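Local coordinates for arginase (Trypanosoma brucei brucei, PDB 4RHJ), which is of unknown function: it has the arginase-deacetylase fold and arginase family sequence, but evolved without the binuclear manganese cluster of true arginases, at residues I165-A170 and D285-N290; K207-K210 and F215-D218. All blocks are in the same frame, centred on the assembly; numbering follows the deposited sequence. Where two conformers were deposited one is given.

Interaction 1 (I165-A170 and D285-N290)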
loop_
_atom_site.group_PDB
_atom_site.type_symbol
_atom_site.label_atom_id
_atom_site.label_comp_id
_atom_site.label_asym_id
_atom_site.label_seq_id
_atom_site.Cartn_x
_atom_site.Cartn_y
_atom_site.Cartn_z
ATOM N N ILE A 165 -1.368 -20.025 -20.612
ATOM C CA ILE A 165 -1.050 -18.662 -20.204
ATOM C C ILE A 165 -1.510 -18.403 -18.778
ATOM O O ILE A 165 -2.630 -18.730 -18.416
ATOM C CB ILE A 165 -1.696 -17.620 -21.151
ATOM C CG1 ILE A 165 -1.067 -17.702 -22.545
ATOM C CG2 ILE A 165 -1.534 -16.218 -20.601
ATOM C CD1 ILE A 165 -1.483 -16.592 -23.465
ATOM N N VAL A 166 -0.632 -17.827 -17.965
ATOM C CA VAL A 166 -1.025 -17.372 -16.632
ATOM C C VAL A 166 -1.186 -15.843 -16.667
ATOM O O VAL A 166 -0.194 -15.120 -16.703
ATOM C CB VAL A 166 -0.009 -17.794 -15.557
ATOM C CG1 VAL A 166 -0.388 -17.213 -14.208
ATOM C CG2 VAL A 166 0.045 -19.296 -15.449
ATOM N N HIS A 167 -2.433 -15.358 -16.682
ATOM C CA HIS A 167 -2.703 -13.926 -16.916
ATOM C C HIS A 167 -3.101 -13.172 -15.646
ATOM O O HIS A 167 -4.120 -13.456 -15.020
ATOM C CB HIS A 167 -3.793 -13.730 -17.999
ATOM C CG HIS A 167 -4.102 -12.289 -18.304
ATOM N ND1 HIS A 167 -5.377 -11.771 -18.241
ATOM C CD2 HIS A 167 -3.295 -11.251 -18.645
ATOM C CE1 HIS A 167 -5.346 -10.484 -18.546
ATOM N NE2 HIS A 167 -4.096 -10.148 -18.797
ATOM N N PHE A 168 -2.282 -12.190 -15.300
ATOM C CA PHE A 168 -2.484 -11.321 -14.143
ATOM C C PHE A 168 -2.983 -9.929 -14.511
ATOM O O PHE A 168 -2.220 -9.094 -14.967
ATOM C CB PHE A 168 -1.175 -11.146 -13.362
ATOM C CG PHE A 168 -0.601 -12.422 -12.808
ATOM C CD1 PHE A 168 -1.017 -12.909 -11.589
ATOM C CD2 PHE A 168 0.406 -13.100 -13.497
ATOM C CE1 PHE A 168 -0.476 -14.075 -11.088
ATOM C CE2 PHE A 168 0.956 -14.247 -13.007
ATOM C CZ PHE A 168 0.525 -14.737 -11.796
ATOM N N SER A 169 -4.246 -9.652 -14.251
ATOM C CA SER A 169 -4.776 -8.341 -14.550
ATOM C C SER A 169 -5.962 -8.033 -13.673
ATOM O O SER A 169 -6.510 -8.939 -13.050
ATOM C CB SER A 169 -5.177 -8.263 -16.013
ATOM O OG SER A 169 -5.498 -6.943 -16.353
ATOM N N ALA A 170 -6.367 -6.769 -13.641
ATOM C CA ALA A 170 -7.596 -6.363 -12.962
ATOM C C ALA A 170 -8.836 -6.741 -13.761
ATOM O O ALA A 170 -9.934 -6.866 -13.207
ATOM C CB ALA A 170 -7.583 -4.894 -12.710
ATOM N N ASP A 285 5.576 -11.125 -20.677
ATOM C CA ASP A 285 5.244 -9.791 -21.133
ATOM C C ASP A 285 4.785 -8.974 -19.961
ATOM O O ASP A 285 3.708 -9.211 -19.408
ATOM C CB ASP A 285 4.147 -9.791 -22.213
ATOM C CG ASP A 285 3.783 -8.373 -22.682
ATOM O OD1 ASP A 285 4.648 -7.473 -22.610
ATOM O OD2 ASP A 285 2.644 -8.158 -23.123
ATOM N N VAL A 286 5.596 -8.009 -19.575
ATOM C CA VAL A 286 5.177 -7.153 -18.486
ATOM C C VAL A 286 4.829 -5.772 -19.016
ATOM O O VAL A 286 5.700 -5.052 -19.489
ATOM C CB VAL A 286 6.246 -7.058 -17.404
ATOM C CG1 VAL A 286 5.623 -6.544 -16.129
ATOM C CG2 VAL A 286 6.848 -8.434 -17.159
ATOM N N TYR A 287 3.545 -5.416 -18.896
ATOM C CA TYR A 287 2.933 -4.277 -19.580
ATOM C C TYR A 287 1.984 -3.484 -18.689
ATOM O O TYR A 287 1.818 -3.803 -17.519
ATOM C CB TYR A 287 2.165 -4.767 -20.800
ATOM C CG TYR A 287 1.020 -5.717 -20.482
ATOM C CD1 TYR A 287 1.235 -7.087 -20.341
ATOM C CD2 TYR A 287 -0.275 -5.242 -20.339
ATOM C CE1 TYR A 287 0.183 -7.951 -20.072
ATOM C CE2 TYR A 287 -1.320 -6.087 -20.077
ATOM C CZ TYR A 287 -1.098 -7.443 -19.936
ATOM O OH TYR A 287 -2.163 -8.284 -19.658
ATOM N N GLY A 288 1.354 -2.455 -19.252
ATOM C CA GLY A 288 0.352 -1.686 -18.521
ATOM C C GLY A 288 0.843 -0.409 -17.871
ATOM O O GLY A 288 0.072 0.326 -17.261
ATOM N N TYR A 289 2.135 -0.142 -18.022
ATOM C CA TYR A 289 2.793 0.947 -17.342
ATOM C C TYR A 289 2.975 2.146 -18.264
ATOM O O TYR A 289 3.473 2.042 -19.376
ATOM C CB TYR A 289 4.146 0.476 -16.781
ATOM C CG TYR A 289 5.097 1.597 -16.446
ATOM C CD1 TYR A 289 4.893 2.403 -15.332
ATOM C CD2 TYR A 289 6.191 1.875 -17.263
ATOM C CE1 TYR A 289 5.763 3.445 -15.042
ATOM C CE2 TYR A 289 7.076 2.923 -16.970
ATOM C CZ TYR A 289 6.854 3.700 -15.852
ATOM O OH TYR A 289 7.716 4.735 -15.547
ATOM N N ASN A 290 2.554 3.295 -17.771
ATOM C CA ASN A 290 2.619 4.527 -18.529
ATOM C C ASN A 290 3.106 5.631 -17.603
ATOM O O ASN A 290 2.406 6.021 -16.673
ATOM C CB ASN A 290 1.252 4.857 -19.137
ATOM C CG ASN A 290 1.248 6.164 -19.919
ATOM O OD1 ASN A 290 2.170 6.962 -19.831
ATOM N ND2 ASN A 290 0.174 6.399 -20.658
#
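Tyr287 and His167 meet through a single hydrogen bond between two buried side chains, and the contact covers little more than these two rings. NE2 of His167 donates to OH of Tyr287 at 2.8 Å, with an N-H...O angle of 141°, moderately bent. The hydroxyl lies in the imidazole plane, only 3° out of it, and CD2 of His167 is the next atom to approach OH, at 3.3 Å; the hydroxyl thus sits at the edge of the imidazole, and the two side chains cross at about a right angle. The backbones stay well apart, 9.9 Å between CA of His167 and CA of Asp285, so both side chains must reach across. Tyr287 manages it with CG set between its backbone N and carbonyl carbon (chi1 62°), which turns the ring across the neighbouring strand 239-244 toward the histidine. The tyrosine also touches Asp244, which binds manganese in a structure of this protein, though no metal is bound to this chain here; Ser169 OG hydrogen-bonds to OD2 of Asp244. Strand 239-244 runs between strands 163-168 and 281-287 in the parallel sheet, and the His167-Tyr287 bond spans it, with Tyr287 resting on Ser242 and His167 on Ser195 of strand 190-196.

Interaction 2 (K207-K210 and F215-D218)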
loop_
_atom_site.group_PDB
_atom_site.type_symbol
_atom_site.label_atom_id
_atom_site.label_comp_id
_atom_site.label_asym_id
_atom_site.label_seq_id
_atom_site.Cartn_x
_atom_site.Cartn_y
_atom_site.Cartn_z
ATOM N N LYS A 207 -19.272 -14.767 -19.757
ATOM C CA LYS A 207 -19.844 -15.672 -20.741
ATOM C C LYS A 207 -18.706 -16.329 -21.512
ATOM O O LYS A 207 -18.710 -17.539 -21.721
ATOM C CB LYS A 207 -20.825 -14.956 -21.679
ATOM C CG LYS A 207 -20.273 -13.772 -22.449
ATOM C CD LYS A 207 -21.319 -13.163 -23.376
ATOM C CE LYS A 207 -22.170 -12.112 -22.682
ATOM N NZ LYS A 207 -22.958 -12.630 -21.531
ATOM N N VAL A 208 -17.710 -15.532 -21.880
ATOM C CA VAL A 208 -16.554 -16.029 -22.616
ATOM C C VAL A 208 -15.710 -16.952 -21.737
ATOM O O VAL A 208 -14.885 -17.718 -22.238
ATOM C CB VAL A 208 -15.675 -14.869 -23.147
ATOM C CG1 VAL A 208 -14.570 -14.571 -22.184
ATOM C CG2 VAL A 208 -15.081 -15.210 -24.492
ATOM N N ARG A 209 -15.922 -16.882 -20.426
ATOM C CA ARG A 209 -15.184 -17.720 -19.483
ATOM C C ARG A 209 -15.653 -19.172 -19.498
ATOM O O ARG A 209 -14.868 -20.070 -19.784
ATOM C CB ARG A 209 -15.296 -17.165 -18.063
ATOM C CG ARG A 209 -14.281 -16.086 -17.715
ATOM C CD ARG A 209 -14.610 -15.516 -16.346
ATOM N NE ARG A 209 -13.570 -14.648 -15.810
ATOM C CZ ARG A 209 -13.536 -14.223 -14.550
ATOM N NH1 ARG A 209 -14.477 -14.595 -13.693
ATOM N NH2 ARG A 209 -12.554 -13.432 -14.142
ATOM N N LYS A 210 -16.922 -19.413 -19.184
ATOM C CA LYS A 210 -17.405 -20.789 -19.108
ATOM C C LYS A 210 -17.602 -21.391 -20.498
ATOM O O LYS A 210 -17.917 -22.574 -20.633
ATOM C CB LYS A 210 -18.708 -20.861 -18.310
ATOM C CG LYS A 210 -19.971 -20.617 -19.122
ATOM C CD LYS A 210 -21.208 -20.763 -18.247
ATOM C CE LYS A 210 -21.206 -22.084 -17.502
ATOM N NZ LYS A 210 -22.349 -22.194 -16.564
ATOM N N PHE A 215 -9.677 -21.236 -16.311
ATOM C CA PHE A 215 -9.740 -21.128 -14.861
ATOM C C PHE A 215 -9.397 -19.711 -14.419
ATOM O O PHE A 215 -8.665 -18.983 -15.091
ATOM C CB PHE A 215 -8.814 -22.149 -14.189
ATOM C CG PHE A 215 -9.174 -22.442 -12.759
ATOM C CD1 PHE A 215 -10.466 -22.819 -12.424
ATOM C CD2 PHE A 215 -8.228 -22.354 -11.754
ATOM C CE1 PHE A 215 -10.805 -23.089 -11.114
ATOM C CE2 PHE A 215 -8.567 -22.626 -10.432
ATOM C CZ PHE A 215 -9.855 -22.992 -10.117
ATOM N N TYR A 216 -9.957 -19.315 -13.289
ATOM C CA TYR A 216 -9.780 -17.961 -12.814
ATOM C C TYR A 216 -9.785 -17.895 -11.291
ATOM O O TYR A 216 -10.300 -18.785 -10.615
ATOM C CB TYR A 216 -10.858 -17.042 -13.404
ATOM C CG TYR A 216 -12.214 -17.690 -13.592
ATOM C CD1 TYR A 216 -13.214 -17.540 -12.640
ATOM C CD2 TYR A 216 -12.505 -18.428 -14.740
ATOM C CE1 TYR A 216 -14.459 -18.118 -12.820
ATOM C CE2 TYR A 216 -13.739 -19.010 -14.923
ATOM C CZ TYR A 216 -14.711 -18.850 -13.963
ATOM O OH TYR A 216 -15.943 -19.430 -14.157
ATOM N N MET A 217 -9.166 -16.839 -10.771
ATOM C CA MET A 217 -9.117 -16.554 -9.347
ATOM C C MET A 217 -9.162 -15.056 -9.130
ATOM O O MET A 217 -8.128 -14.408 -9.114
ATOM C CB MET A 217 -7.854 -17.127 -8.701
ATOM C CG MET A 217 -7.779 -18.644 -8.659
ATOM S SD MET A 217 -6.296 -19.306 -9.450
ATOM C CE MET A 217 -6.707 -19.079 -11.171
ATOM N N ASP A 218 -10.367 -14.521 -8.964
ATOM C CA ASP A 218 -10.572 -13.112 -8.644
ATOM C C ASP A 218 -10.115 -12.855 -7.209
ATOM O O ASP A 218 -9.981 -13.787 -6.442
ATOM C CB ASP A 218 -12.043 -12.730 -8.830
ATOM C CG ASP A 218 -12.553 -13.026 -10.236
ATOM O OD1 ASP A 218 -11.898 -13.798 -10.959
ATOM O OD2 ASP A 218 -13.615 -12.494 -10.616
#
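Arg209 lays its side chain along one face of the Tyr216 ring and carries its guanidinium on to the carboxylate of Asp218. The extended chain (chi2 173°, chi3 170°) carries CD over the ring, 3.9 Å from its centroid, as a CH-pi contact, and takes the guanidinium onward over the same face. There it stacks with planes 18° apart; CZ of Arg209 sits 4.1 Å from the Tyr216 centroid, a cation-pi pair. The charge is answered more loosely: NH2 of Arg209 makes a long salt bridge to OD1 of Asp218, 3.3 Å, meeting it on the syn side, while OD1 itself lies tilted out of the guanidinium plane. NH2 has a stronger acceptor in OD1 of Asn198, while the other carboxylate oxygen, OD2 of Asp218, is hydrogen-bonded to the hydroxyl of Tyr75 of the second subunit. That hydroxyl also meets NH1 of Arg209 weakly, and Tyr75 of the second subunit packs on Tyr216, so the polar cluster belongs to a subunit interface. Helix 203-211 is the crossover helix of a beta-alpha-beta unit whose parallel strands are 190-196 and 215-217; the arginine pins it to the second strand, within the alpha/beta sheet of the arginase-deacetylase fold.

Overall arrangement
Following the chain from the N terminus, residues 165-170 come first, at the end of strand 163-168. The chain then passes through strand 190-196 and helix 203-211 before interaction 2 closes a short loop between 207-210 and 215-218. Strands 239-244 and 281-287 follow, and residues 285-290 return to 165-170, closing the long loop of interaction 1, which therefore encloses interaction 2 completely. Both reach the same parallel sheet, but at different places: interaction 1 joins two of its inner strands, whereas interaction 2 fastens a helix to 215-217, one of the two outermost strands within this chain, near the second subunit. Their centres are about 17 Å apart and they do not touch.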